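Local structure of putative histidinol-phosphate aminotransferase (Erwinia carotovora atroseptica, 3LY1) at residues E106-A109 / K110-G113. The protein probably acts as a pyridoxal-phosphate-dependent aminotransferase, perhaps on histidinol phosphate or a related substrate. Sequence-based numbering, arbitrary orientation.
With EDO (1,2-ethanediol), chain G; EDO (1,2-ethanediol), chain J.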
loop_
_atom_site.group_PDB
_atom_site.type_symbol
_atom_site.label_atom_id
_atom_site.label_comp_id
_atom_site.label_asym_id
_atom_site.label_seq_id
_atom_site.Cartn_x
_atom_site.Cartn_y
_atom_site.Cartn_z
ATOM N N GLU A 106 -9.008 -16.409 -4.529
ATOM C CA GLU A 106 -8.530 -17.396 -5.494
ATOM C C GLU A 106 -7.183 -16.971 -6.155
ATOM O O GLU A 106 -6.259 -17.800 -6.340
ATOM C CB GLU A 106 -9.621 -17.660 -6.541
ATOM C CG GLU A 106 -9.151 -18.303 -7.784
ATOM C CD GLU A 106 -10.288 -18.709 -8.717
ATOM O OE1 GLU A 106 -11.355 -18.071 -8.717
ATOM O OE2 GLU A 106 -10.090 -19.657 -9.478
ATOM N N HIS A 107 -7.122 -15.709 -6.545
ATOM C CA HIS A 107 -5.963 -15.110 -7.204
ATOM C C HIS A 107 -4.692 -15.297 -6.381
ATOM O O HIS A 107 -3.673 -15.798 -6.907
ATOM C CB HIS A 107 -6.232 -13.617 -7.469
ATOM C CG HIS A 107 -5.046 -12.853 -7.972
ATOM N ND1 HIS A 107 -4.694 -12.805 -9.302
ATOM C CD2 HIS A 107 -4.162 -12.048 -7.321
ATOM C CE1 HIS A 107 -3.610 -12.059 -9.440
ATOM N NE2 HIS A 107 -3.268 -11.586 -8.257
ATOM N N PHE A 108 -4.728 -14.885 -5.107
ATOM C CA PHE A 108 -3.570 -15.011 -4.234
ATOM C C PHE A 108 -3.351 -16.464 -3.831
ATOM O O PHE A 108 -2.198 -16.906 -3.617
ATOM C CB PHE A 108 -3.682 -14.068 -3.014
ATOM C CG PHE A 108 -3.702 -12.602 -3.383
ATOM C CD1 PHE A 108 -2.611 -12.007 -4.008
ATOM C CD2 PHE A 108 -4.803 -11.828 -3.129
ATOM C CE1 PHE A 108 -2.659 -10.677 -4.396
ATOM C CE2 PHE A 108 -4.820 -10.494 -3.491
ATOM C CZ PHE A 108 -3.747 -9.942 -4.127
ATOM N N ALA A 109 -4.430 -17.250 -3.780
ATOM C CA ALA A 109 -4.275 -18.677 -3.474
ATOM C C ALA A 109 -3.517 -19.427 -4.566
ATOM O O ALA A 109 -2.633 -20.283 -4.290
ATOM C CB ALA A 109 -5.668 -19.345 -3.165
ATOM N N LYS A 110 -3.834 -19.099 -5.804
ATOM C CA LYS A 110 -3.125 -19.637 -6.959
ATOM C C LYS A 110 -1.635 -19.237 -7.011
ATOM O O LYS A 110 -0.799 -20.063 -7.312
ATOM C CB LYS A 110 -3.817 -19.223 -8.233
ATOM C CG LYS A 110 -5.128 -19.961 -8.457
ATOM C CD LYS A 110 -5.510 -19.991 -9.960
ATOM C CE LYS A 110 -6.333 -18.812 -10.360
ATOM N NZ LYS A 110 -6.435 -18.647 -11.888
ATOM N N ILE A 111 -1.326 -17.983 -6.721
ATOM C CA ILE A 111 0.065 -17.516 -6.590
ATOM C C ILE A 111 0.817 -18.350 -5.555
ATOM O O ILE A 111 1.946 -18.779 -5.799
ATOM C CB ILE A 111 0.093 -15.978 -6.299
ATOM C CG1 ILE A 111 -0.307 -15.203 -7.567
ATOM C CG2 ILE A 111 1.449 -15.528 -5.775
ATOM C CD1 ILE A 111 -0.902 -13.833 -7.305
ATOM N N ALA A 112 0.153 -18.670 -4.438
ATOM C CA ALA A 112 0.724 -19.518 -3.401
ATOM C C ALA A 112 0.802 -21.021 -3.763
ATOM O O ALA A 112 1.399 -21.839 -3.025
ATOM C CB ALA A 112 -0.051 -19.291 -2.059
ATOM N N GLY A 113 0.241 -21.403 -4.901
ATOM C CA GLY A 113 0.337 -22.809 -5.341
ATOM C C GLY A 113 -0.648 -23.713 -4.613
ATOM O O GLY A 113 -0.513 -24.920 -4.633
HETATM C C1 EDO G . -14.169 -16.549 -7.189
HETATM O O1 EDO G . -12.760 -16.820 -7.110
HETATM C C2 EDO G . -14.642 -15.961 -8.535
HETATM O O2 EDO G . -16.072 -16.215 -8.732
HETATM C C1 EDO J . -6.250 -13.877 -12.002
HETATM O O1 EDO J . -5.705 -13.322 -13.208
HETATM C C2 EDO J . -5.228 -14.781 -11.307
HETATM O O2 EDO J . -5.188 -16.111 -11.846
#
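I111 lays its terminal methyl over the imidazole of H107, one turn earlier in a short helix that ends in a Schellman motif and forms the crossover of the beta-alpha-beta unit 94-98, 104-111, 115-119. Side chains three or four residues apart fall on the same side of a helix, and I111 is a worked example, touching both H107 and F108. With chi1 at 172° CG of H107 lies opposite its own N, and the ring turns a face to I111, whose CD1 stands 3.8 Å from the ring centroid in a CH-pi contact. That methyl lies nearest NE2, at 3.4 Å, and the two side chains cross at a slant. The same CD1 reaches CD1 of F108 at 4.1 Å, the two side chains running alongside in the same direction.

F108 is buried, packing on R82 and I85 of helix 76-88 and on V239 of the second subunit; a bound pyridoxal phosphate lies about 9 Å from its side chain. E106 and K110 run next to each other, but their charges stop short of a salt bridge: OE2 of E106 is 4.5 Å from NZ of K110. The carboxylate instead forms a salt bridge with K118 on strand 115-119, while NZ of K110 donates to O2 of a 1,2-ethanediol, probably from the crystallisation liquor. Bent at chi3 (-90°), the lysine still passes its CE 3.9 Å from CG of E106.

Beneath these pairs run the i+4 backbone bonds K110 N to E106 O, I111 N to H107 O and A112 N to F108 O. At the exit, G113 takes a positive phi of 79°, and its N donates to O of K110 at 2.9 Å.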